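Local atomic coordinates of MdcC (Pseudomonas fluorescens, PDB entry 5VIT), a protein that probably serves as the acyl carrier subunit of malonate decarboxylase, holding acetyl and malonyl groups as thioesters on a CoA-derived prosthetic group. Residues W55-L58 with F59-L62; R61-G65 with Q66-A70; V85-R88 with L89-F93. All coordinates share one frame; numbering follows the deposited sequence.

Interaction 1 of 3, residues W55-L58 with F59-L62; sequences WQHL and FERL
W55 meets F59 one helical turn further on: CE3 of the indole lies 3.8 Å from CZ of the phenyl ring, the six-membered ring and the phenyl meeting obliquely, their planes 39° apart. The backbone joins the same two residues: the amide N of F59 donates a nearly straight bond to O of W55. Two large flat apolar side chains, four residues apart, suit the side of a helix that faces a sheet. Q56 works on another flank. With CG anti to its N (chi1 -178°) and a bend at chi2, its chain runs forward along the helix toward E60, and NE2 gives a hydrogen bond of 3.0 Å to OE2 of E60, received on the anti side of the carboxylate and 34° out of its plane. An alanine here is likely to leave that carboxylate oxygen without its amide donor and E60 freer to turn. H57 lies alongside E60, CD2 at the ring edge 3.6 Å from OE1. The carbonyl O of L58 accepts the amide N of L62 at 3.0 Å. Leucine suits position 58 because its apolar side chain packs on V85 of helix 82-96 and I490 of the MdcA chain. Helix 52-62 is the crossover of a beta-alpha-beta unit between strands 39-46 and 71-78; W55 and F59 touch both strands, W55 also touches F6 of strand 2-9, and F59 touches F8 and meets F6 edge-to-face, while helix 82-96 packs alongside.

Interaction 2 of 3, residues R61-G65 with Q66-A70; sequences RLFDG and QTPPA
Chi1 of F63 (-53°) sets its ring beside its own backbone N, where P68 can reach it, while Q66 takes a chi1 of 36°, with CG between N and the carbonyl carbon, and carries its amide back over the preceding turn. That turn, from F63 to Q66, is a type II beta turn that leads the chain away from helix 52-62. G65 occupies its third position with a positive phi, a conformation that glycine adopts more readily than other residues. The closing bond, from N of Q66 to O of F63, is weak at 3.3 Å, although straight. A second link reinforces it: NE2 of Q66, with the acceptor near its amide plane, donates to O of D64 from a position tilted 33° out of the carbonyl plane. Glutamine has both the length and the N-H for this. P68 suits the exit because its rigid ring offers apolar CH groups to an aromatic neighbour. F63 also meets F8 edge-to-face, and both F63 and P68 touch L40 of strand 39-46. The proline crosses the phenyl at about a right angle in an off-centre CH-pi contact, CG of P68 lying 4.3 Å from the F63 ring centroid and 3.8 Å from CD2 of F63.

Interaction 3 of 3, residues V85-R88 with L89-F93; sequences VRLR and LEQGF
OE2 of E90 is gripped by two nitrogens of R86, one turn earlier in the helix. NE stands 3.0 Å from OE2 and approaches from above the carboxylate plane, whereas NH2, at 3.2 Å, meets the syn lone pair. The oxygen lies at the edge of the guanidinium, close to its plane, so the grip is side-on, with the two flat groups 57° apart. An extended arginine, CG anti to N (chi1 174°), runs far enough along the helix to reach a glutamate whose CG lies beside its own N and whose chain is extended beyond it. The remaining nitrogen, NH1, forms a salt bridge with E466 of the MdcA chain; R521 of that chain makes a long, weak ion pair with OE1 of E90. The positive charges of R86 and, more weakly, R521 of the MdcA chain probably favour an ionised E90.

On the inward flank V85 and L89 lie side by side, CG1 of V85 3.8 Å from CD1 of L89; their branched apolar chains suit a surface turned toward W55, F59 and the sheet. R88 brings CG to within 3.9 Å of OE1 of Q91, but its guanidinium is committed to a salt bridge between its NH1 and D27. Its carbonyl O accepts the amide N of G92 at 2.8 Å. With V85 O taking the amide of L89, R86 O that of E90 and L87 O that of Q91, the backbone makes the successive i to i+4 bonds of a regular alpha-helix, with an apolar face on the sheet and an i to i+4 salt bridge at the MdcA interface.

Overall arrangement
The three contacts follow in sequence. Interactions 1 and 2, with centres about 10 Å apart, share R61 and L62, where helix 52-62 passes into the loop before strand 71-78. Interaction 3 lies later, on helix 82-96, its centre about 12 Å from that of interaction 1 and 13 Å from that of interaction 2. The two helices pack together: V85 CG1 comes within 3.4 Å of W55 CZ3, and L89 CD1 within 3.5 Å of F59 CE2. F93 extends this apolar seam to F63 and P68. Both helices thus pack against the mixed sheet, while R61 and R86 bind the MdcA chain, so the same helices serve both core and subunit interface.

Interaction 1 of 3, residues W55-L58 with F59-L62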
# COMPACT_ATOMS: atom_id res chain seq x y z
N TRP B 55 2.08 15.29 17.33
CA TRP B 55 0.62 15.35 17.21
C TRP B 55 0.22 16.21 16.00
O TRP B 55 -0.74 15.90 15.29
CB TRP B 55 -0.01 15.90 18.50
CG TRP B 55 -0.05 14.90 19.64
CD1 TRP B 55 0.87 14.76 20.64
CD2 TRP B 55 -1.04 13.88 19.87
NE1 TRP B 55 0.51 13.74 21.49
CE2 TRP B 55 -0.66 13.18 21.03
CE3 TRP B 55 -2.21 13.50 19.21
CZ2 TRP B 55 -1.41 12.13 21.55
CZ3 TRP B 55 -2.95 12.45 19.72
CH2 TRP B 55 -2.55 11.78 20.88
N GLN B 56 0.97 17.28 15.75
CA GLN B 56 0.74 18.13 14.59
C GLN B 56 0.85 17.35 13.27
O GLN B 56 -0.01 17.44 12.38
CB GLN B 56 1.73 19.31 14.61
CG GLN B 56 1.55 20.29 13.47
CD GLN B 56 0.18 20.94 13.50
OE1 GLN B 56 -0.33 21.32 14.57
NE2 GLN B 56 -0.44 21.07 12.33
N HIS B 57 1.93 16.59 13.15
CA HIS B 57 2.14 15.78 11.96
C HIS B 57 1.03 14.77 11.76
O HIS B 57 0.53 14.61 10.65
CB HIS B 57 3.48 15.06 12.04
CG HIS B 57 4.65 15.98 11.89
ND1 HIS B 57 5.74 15.94 12.73
CD2 HIS B 57 4.90 16.96 10.99
CE1 HIS B 57 6.61 16.86 12.36
NE2 HIS B 57 6.13 17.49 11.30
N LEU B 58 0.65 14.10 12.84
CA LEU B 58 -0.37 13.07 12.82
C LEU B 58 -1.69 13.60 12.23
O LEU B 58 -2.24 13.04 11.27
CB LEU B 58 -0.57 12.55 14.25
CG LEU B 58 -1.27 11.21 14.51
CD1 LEU B 58 -0.92 10.25 13.42
CD2 LEU B 58 -0.79 10.64 15.83
N PHE B 59 -2.15 14.72 12.78
CA PHE B 59 -3.38 15.38 12.30
C PHE B 59 -3.24 15.91 10.88
O PHE B 59 -4.19 15.88 10.09
CB PHE B 59 -3.76 16.53 13.24
CG PHE B 59 -4.12 16.09 14.63
CD1 PHE B 59 -3.68 16.80 15.73
CD2 PHE B 59 -4.93 14.99 14.83
CE1 PHE B 59 -4.03 16.41 17.01
CE2 PHE B 59 -5.27 14.59 16.11
CZ PHE B 59 -4.82 15.30 17.20
N GLU B 60 -2.07 16.44 10.56
CA GLU B 60 -1.83 16.96 9.23
C GLU B 60 -2.07 15.89 8.18
O GLU B 60 -2.72 16.14 7.18
CB GLU B 60 -0.41 17.49 9.10
CG GLU B 60 -0.23 18.89 9.62
CD GLU B 60 1.22 19.31 9.67
OE1 GLU B 60 2.10 18.50 9.27
OE2 GLU B 60 1.49 20.44 10.13
N ARG B 61 -1.56 14.68 8.44
CA ARG B 61 -1.69 13.56 7.52
C ARG B 61 -3.09 13.04 7.47
O ARG B 61 -3.61 12.68 6.41
CB ARG B 61 -0.76 12.44 7.93
CG ARG B 61 0.66 12.84 7.81
CD ARG B 61 1.49 11.63 7.73
NE ARG B 61 2.87 11.98 7.50
CZ ARG B 61 3.80 11.08 7.24
NH1 ARG B 61 3.45 9.80 7.18
NH2 ARG B 61 5.06 11.45 7.05
N LEU B 62 -3.71 12.98 8.64
CA LEU B 62 -5.07 12.53 8.74
C LEU B 62 -6.01 13.42 7.90
O LEU B 62 -6.91 12.92 7.22
CB LEU B 62 -5.47 12.52 10.21
CG LEU B 62 -6.73 11.77 10.62
CD1 LEU B 62 -6.62 10.29 10.26
CD2 LEU B 62 -6.96 11.98 12.12

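Interaction 2 of 3, residues R61-G65 with Q66-A70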
# COMPACT_ATOMS: atom_id res chain seq x y z
N ARG B 61 -1.56 14.68 8.44
CA ARG B 61 -1.69 13.56 7.52
C ARG B 61 -3.09 13.04 7.47
O ARG B 61 -3.61 12.68 6.41
CB ARG B 61 -0.76 12.44 7.93
CG ARG B 61 0.66 12.84 7.81
CD ARG B 61 1.49 11.63 7.73
NE ARG B 61 2.87 11.98 7.50
CZ ARG B 61 3.80 11.08 7.24
NH1 ARG B 61 3.45 9.80 7.18
NH2 ARG B 61 5.06 11.45 7.05
N LEU B 62 -3.71 12.98 8.64
CA LEU B 62 -5.07 12.53 8.74
C LEU B 62 -6.01 13.42 7.90
O LEU B 62 -6.91 12.92 7.22
CB LEU B 62 -5.47 12.52 10.21
CG LEU B 62 -6.73 11.77 10.62
CD1 LEU B 62 -6.62 10.29 10.26
CD2 LEU B 62 -6.96 11.98 12.12
N PHE B 63 -5.78 14.73 7.91
CA PHE B 63 -6.70 15.66 7.24
C PHE B 63 -6.19 16.20 5.89
O PHE B 63 -6.78 17.12 5.32
CB PHE B 63 -7.01 16.82 8.19
CG PHE B 63 -7.50 16.38 9.54
CD1 PHE B 63 -7.02 16.97 10.70
CD2 PHE B 63 -8.44 15.37 9.65
CE1 PHE B 63 -7.46 16.55 11.94
CE2 PHE B 63 -8.88 14.94 10.88
CZ PHE B 63 -8.39 15.53 12.03
N ASP B 64 -5.11 15.60 5.38
CA ASP B 64 -4.50 16.01 4.11
C ASP B 64 -5.44 15.80 2.91
O ASP B 64 -5.69 14.68 2.48
CB ASP B 64 -3.18 15.24 3.91
CG ASP B 64 -2.41 15.65 2.65
OD1 ASP B 64 -1.31 15.11 2.41
OD2 ASP B 64 -2.89 16.51 1.88
N GLY B 65 -5.96 16.91 2.38
CA GLY B 65 -6.78 16.88 1.18
C GLY B 65 -8.15 16.27 1.41
O GLY B 65 -8.81 15.81 0.47
N GLN B 66 -8.58 16.24 2.67
CA GLN B 66 -9.90 15.72 2.97
C GLN B 66 -10.49 16.44 4.16
O GLN B 66 -10.06 16.24 5.30
CB GLN B 66 -9.86 14.22 3.22
CG GLN B 66 -8.63 13.75 3.94
CD GLN B 66 -8.40 12.26 3.74
OE1 GLN B 66 -9.18 11.43 4.22
NE2 GLN B 66 -7.35 11.92 3.00
N THR B 67 -11.47 17.28 3.86
CA THR B 67 -12.12 18.12 4.84
C THR B 67 -12.99 17.26 5.76
O THR B 67 -14.01 16.73 5.33
CB THR B 67 -12.97 19.23 4.15
OG1 THR B 67 -12.20 19.86 3.11
CG2 THR B 67 -13.38 20.28 5.14
N PRO B 68 -12.58 17.12 7.02
CA PRO B 68 -13.38 16.37 7.99
C PRO B 68 -14.63 17.16 8.37
O PRO B 68 -14.73 18.34 8.04
CB PRO B 68 -12.43 16.23 9.18
CG PRO B 68 -11.60 17.47 9.13
CD PRO B 68 -11.41 17.76 7.65
N PRO B 69 -15.58 16.51 9.05
CA PRO B 69 -16.70 17.28 9.60
C PRO B 69 -16.21 18.22 10.69
O PRO B 69 -15.18 17.95 11.32
CB PRO B 69 -17.62 16.19 10.17
CG PRO B 69 -16.71 15.03 10.43
CD PRO B 69 -15.73 15.07 9.30
N ALA B 70 -16.90 19.34 10.88
CA ALA B 70 -16.55 20.25 11.95
C ALA B 70 -16.93 19.59 13.27
O ALA B 70 -18.10 19.31 13.54
CB ALA B 70 -17.26 21.60 11.78

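Interaction 3 of 3, residues V85-R88 with L89-F93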
# COMPACT_ATOMS: atom_id res chain seq x y z
N VAL B 85 -2.91 5.83 18.05
CA VAL B 85 -3.63 7.11 18.00
C VAL B 85 -4.39 7.26 16.67
O VAL B 85 -5.60 7.53 16.66
CB VAL B 85 -2.67 8.32 18.16
CG1 VAL B 85 -3.44 9.61 17.97
CG2 VAL B 85 -1.97 8.30 19.52
N ARG B 86 -3.69 7.08 15.56
CA ARG B 86 -4.33 7.18 14.24
C ARG B 86 -5.53 6.24 14.11
O ARG B 86 -6.60 6.65 13.68
CB ARG B 86 -3.32 6.89 13.13
CG ARG B 86 -4.00 6.86 11.78
CD ARG B 86 -3.05 6.72 10.61
NE ARG B 86 -3.85 6.57 9.40
CZ ARG B 86 -3.36 6.26 8.20
NH1 ARG B 86 -2.05 6.05 8.04
NH2 ARG B 86 -4.18 6.16 7.17
N LEU B 87 -5.34 4.97 14.49
CA LEU B 87 -6.40 3.97 14.38
C LEU B 87 -7.66 4.35 15.17
O LEU B 87 -8.77 4.22 14.67
CB LEU B 87 -5.87 2.61 14.84
CG LEU B 87 -6.69 1.39 14.44
CD1 LEU B 87 -6.86 1.32 12.92
CD2 LEU B 87 -6.02 0.13 14.97
N ARG B 88 -7.47 4.81 16.40
CA ARG B 88 -8.59 5.25 17.23
C ARG B 88 -9.32 6.48 16.71
O ARG B 88 -10.55 6.56 16.80
CB ARG B 88 -8.12 5.53 18.63
CG ARG B 88 -7.97 4.26 19.37
CD ARG B 88 -8.10 4.50 20.82
NE ARG B 88 -8.86 3.46 21.46
CZ ARG B 88 -8.42 2.23 21.69
NH1 ARG B 88 -7.20 1.89 21.30
NH2 ARG B 88 -9.20 1.36 22.32
N LEU B 89 -8.56 7.43 16.18
CA LEU B 89 -9.14 8.63 15.61
C LEU B 89 -10.00 8.24 14.42
O LEU B 89 -11.08 8.80 14.23
CB LEU B 89 -8.05 9.62 15.20
CG LEU B 89 -7.59 10.54 16.32
CD1 LEU B 89 -6.26 11.19 16.00
CD2 LEU B 89 -8.66 11.60 16.51
N GLU B 90 -9.54 7.26 13.64
CA GLU B 90 -10.30 6.79 12.49
C GLU B 90 -11.55 6.04 12.97
O GLU B 90 -12.63 6.21 12.39
CB GLU B 90 -9.43 5.94 11.56
CG GLU B 90 -8.44 6.78 10.72
CD GLU B 90 -7.28 5.98 10.10
OE1 GLU B 90 -6.83 4.98 10.72
OE2 GLU B 90 -6.78 6.38 9.02
N GLN B 91 -11.42 5.25 14.04
CA GLN B 91 -12.58 4.60 14.67
C GLN B 91 -13.64 5.62 15.14
O GLN B 91 -14.85 5.42 14.98
CB GLN B 91 -12.15 3.76 15.87
CG GLN B 91 -11.23 2.58 15.55
CD GLN B 91 -10.81 1.82 16.81
OE1 GLN B 91 -11.01 2.28 17.95
NE2 GLN B 91 -10.20 0.64 16.61
N GLY B 92 -13.17 6.70 15.76
CA GLY B 92 -14.03 7.77 16.22
C GLY B 92 -14.78 8.45 15.07
O GLY B 92 -16.00 8.59 15.13
N PHE B 93 -14.05 8.85 14.03
CA PHE B 93 -14.65 9.50 12.86
C PHE B 93 -15.65 8.59 12.17
O PHE B 93 -16.66 9.06 11.65
CB PHE B 93 -13.58 9.95 11.86
CG PHE B 93 -12.96 11.29 12.19
CD1 PHE B 93 -11.74 11.36 12.85
CD2 PHE B 93 -13.61 12.47 11.86
CE1 PHE B 93 -11.16 12.59 13.15
CE2 PHE B 93 -13.04 13.70 12.17
CZ PHE B 93 -11.82 13.76 12.81